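Local coordinates for protein Afp (Microbacterium arborescens, PDB 2YJK) that probably binds and stores ferric iron as a twelve-subunit Dps cage of the ferritin family, taking iron up into its interior, at residues K93-G101 against I109-D117. Residues are numbered along the deposited sequence; the frame is centred on the assembly and turned at random.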
loop_
_atom_site.group_PDB
_atom_site.type_symbol
_atom_site.label_atom_id
_atom_site.label_comp_id
_atom_site.label_asym_id
_atom_site.label_seq_id
_atom_site.Cartn_x
_atom_site.Cartn_y
_atom_site.Cartn_z
ATOM N N LYS C 93 29.907 -0.120 29.513
ATOM C CA LYS C 93 29.207 -1.319 29.979
ATOM C C LYS C 93 29.269 -2.423 28.954
ATOM O O LYS C 93 28.637 -3.452 29.111
ATOM C CB LYS C 93 27.718 -1.052 30.351
ATOM C CG LYS C 93 27.441 -0.146 31.583
ATOM C CD LYS C 93 28.134 -0.746 32.768
ATOM C CE LYS C 93 28.452 0.264 33.839
ATOM N NZ LYS C 93 27.420 0.229 34.889
ATOM N N THR C 94 30.033 -2.239 27.891
ATOM C CA THR C 94 29.805 -3.082 26.753
ATOM C C THR C 94 31.100 -3.328 26.006
ATOM O O THR C 94 32.002 -2.494 26.081
ATOM C CB THR C 94 28.754 -2.309 25.859
ATOM O OG1 THR C 94 27.643 -3.141 25.598
ATOM C CG2 THR C 94 29.359 -1.739 24.643
ATOM N N SER C 95 31.213 -4.443 25.279
ATOM C CA SER C 95 32.468 -4.700 24.534
ATOM C C SER C 95 32.171 -5.511 23.290
ATOM O O SER C 95 31.172 -6.193 23.256
ATOM C CB SER C 95 33.499 -5.430 25.432
ATOM O OG SER C 95 33.121 -6.781 25.619
ATOM N N THR C 96 33.010 -5.435 22.267
ATOM C CA THR C 96 32.734 -6.119 20.996
ATOM C C THR C 96 33.934 -6.889 20.450
ATOM O O THR C 96 35.078 -6.478 20.624
ATOM C CB THR C 96 32.218 -5.103 19.867
ATOM O OG1 THR C 96 31.856 -5.836 18.695
ATOM C CG2 THR C 96 33.291 -4.069 19.499
ATOM N N ALA C 97 33.675 -8.005 19.780
ATOM C CA ALA C 97 34.733 -8.693 19.023
ATOM C C ALA C 97 34.713 -8.239 17.536
ATOM O O ALA C 97 35.511 -8.710 16.736
ATOM C CB ALA C 97 34.537 -10.200 19.105
ATOM N N VAL C 98 33.780 -7.363 17.136
ATOM C CA VAL C 98 33.700 -7.003 15.710
ATOM C C VAL C 98 35.036 -6.314 15.365
ATOM O O VAL C 98 35.433 -5.416 16.084
ATOM C CB VAL C 98 32.525 -6.060 15.416
ATOM C CG1 VAL C 98 32.665 -5.467 14.006
ATOM C CG2 VAL C 98 31.138 -6.729 15.718
ATOM N N PRO C 99 35.724 -6.742 14.286
ATOM C CA PRO C 99 36.984 -6.090 13.960
ATOM C C PRO C 99 36.874 -4.632 13.539
ATOM O O PRO C 99 35.826 -4.177 13.073
ATOM C CB PRO C 99 37.525 -6.914 12.756
ATOM C CG PRO C 99 36.874 -8.247 12.875
ATOM C CD PRO C 99 35.474 -7.912 13.424
ATOM N N ALA C 100 38.017 -3.950 13.623
ATOM C CA ALA C 100 38.139 -2.521 13.351
ATOM C C ALA C 100 37.934 -2.207 11.882
ATOM O O ALA C 100 37.571 -1.101 11.554
ATOM C CB ALA C 100 39.506 -1.985 13.801
ATOM N N GLY C 101 38.229 -3.140 10.985
ATOM C CA GLY C 101 38.168 -2.791 9.547
ATOM C C GLY C 101 37.578 -3.928 8.746
ATOM O O GLY C 101 36.779 -4.689 9.271
ATOM N N ILE C 109 30.485 -12.956 11.197
ATOM C CA ILE C 109 29.358 -13.685 11.781
ATOM C C ILE C 109 29.837 -14.156 13.157
ATOM O O ILE C 109 29.098 -14.011 14.131
ATOM C CB ILE C 109 28.987 -14.898 10.964
ATOM C CG1 ILE C 109 28.296 -14.470 9.683
ATOM C CG2 ILE C 109 28.162 -15.887 11.790
ATOM C CD1 ILE C 109 27.869 -15.660 8.892
ATOM N N LYS C 110 31.041 -14.715 13.250
ATOM C CA LYS C 110 31.567 -15.107 14.582
ATOM C C LYS C 110 31.589 -13.974 15.573
ATOM O O LYS C 110 31.204 -14.163 16.735
ATOM C CB LYS C 110 32.988 -15.748 14.541
ATOM C CG LYS C 110 33.062 -17.045 13.763
ATOM C CD LYS C 110 34.532 -17.483 13.575
ATOM C CE LYS C 110 34.597 -18.949 13.102
ATOM N NZ LYS C 110 35.824 -19.247 12.245
ATOM N N ALA C 111 32.073 -12.804 15.149
ATOM C CA ALA C 111 32.147 -11.650 16.084
ATOM C C ALA C 111 30.730 -11.307 16.598
ATOM O O ALA C 111 30.555 -11.009 17.783
ATOM C CB ALA C 111 32.768 -10.431 15.400
ATOM N N ILE C 112 29.742 -11.302 15.697
ATOM C CA ILE C 112 28.345 -10.905 16.053
ATOM C C ILE C 112 27.621 -11.984 16.910
ATOM O O ILE C 112 26.902 -11.653 17.843
ATOM C CB ILE C 112 27.482 -10.568 14.775
ATOM C CG1 ILE C 112 27.986 -9.282 14.091
ATOM C CG2 ILE C 112 25.974 -10.465 15.077
ATOM C CD1 ILE C 112 27.799 -8.052 14.919
ATOM N N VAL C 113 27.848 -13.265 16.610
ATOM C CA VAL C 113 27.370 -14.327 17.500
ATOM C C VAL C 113 27.976 -14.205 18.894
ATOM O O VAL C 113 27.278 -14.394 19.883
ATOM C CB VAL C 113 27.555 -15.760 16.889
ATOM C CG1 VAL C 113 27.150 -16.876 17.866
ATOM C CG2 VAL C 113 26.743 -15.844 15.629
ATOM N N SER C 114 29.258 -13.902 18.989
ATOM C CA SER C 114 29.839 -13.651 20.302
ATOM C C SER C 114 29.100 -12.530 21.067
ATOM O O SER C 114 28.720 -12.751 22.251
ATOM C CB SER C 114 31.327 -13.359 20.153
ATOM O OG SER C 114 31.872 -12.951 21.379
ATOM N N ASP C 115 28.873 -11.357 20.426
ATOM C CA ASP C 115 28.121 -10.243 21.054
ATOM C C ASP C 115 26.638 -10.728 21.344
ATOM O O ASP C 115 26.093 -10.528 22.441
ATOM C CB ASP C 115 28.122 -8.936 20.176
ATOM C CG ASP C 115 29.615 -8.323 19.848
ATOM O OD1 ASP C 115 30.736 -8.961 20.106
ATOM O OD2 ASP C 115 29.634 -7.151 19.262
ATOM N N ILE C 116 25.981 -11.414 20.413
ATOM C CA ILE C 116 24.656 -11.985 20.757
ATOM C C ILE C 116 24.654 -12.952 22.006
ATOM O O ILE C 116 23.742 -12.938 22.837
ATOM C CB ILE C 116 24.047 -12.631 19.536
ATOM C CG1 ILE C 116 23.554 -11.544 18.584
ATOM C CG2 ILE C 116 22.922 -13.551 19.917
ATOM C CD1 ILE C 116 23.221 -12.070 17.170
ATOM N N ASP C 117 25.693 -13.761 22.147
ATOM C CA ASP C 117 25.780 -14.735 23.215
ATOM C C ASP C 117 25.848 -13.995 24.535
ATOM O O ASP C 117 25.253 -14.447 25.494
ATOM C CB ASP C 117 27.018 -15.659 23.086
ATOM C CG ASP C 117 26.833 -16.812 22.052
ATOM O OD1 ASP C 117 25.709 -17.074 21.528
ATOM O OD2 ASP C 117 27.871 -17.477 21.760
#
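An ST turn at T96, held by the carboxylate of D115, fixes the long loop after helix 87-92 to helix 105-130. T96 OG1 donates to D115 OD2 at 2.6 Å and accepts from V98 N at 2.9 Å, so one hydroxyl both closes the turn and ties it to the helix. The other carboxylate oxygen, D115 OD1, takes the backbone N-H of A97 at 3.1 Å in a nearly straight bond (170°). Both bonds come in on syn lone pairs, so the carboxylate grips consecutive residues with its two oxygens, which probably restrains its rotation. D115 CG lies opposite its own carbonyl carbon (chi1 -59°), an orientation that carries both oxygens up to the loop. With the carboxylate of D115 replaced by an alanine methyl, the T96 hydroxyl and the A97 N-H would probably lose their acceptors, and the turn could shift on the helix. One helical turn earlier, the methyl of A111 fits beneath the loop backbone, with its CB 3.6 Å from V98 CA and 4.1 Å from A97 CB. V98 CG2 meets I112 CD1 at 3.7 Å, the two side chains lying side by side. Outside the two segments, V98 also touches Q41 of helix 15-45, and Q41 NE2 is hydrogen-bonded to P99 O. The contact thus lays the crossover connection of a ferritin-like four-helix bundle across two of its helices, with helix 87-92 the short helix characteristic of Dps subunits.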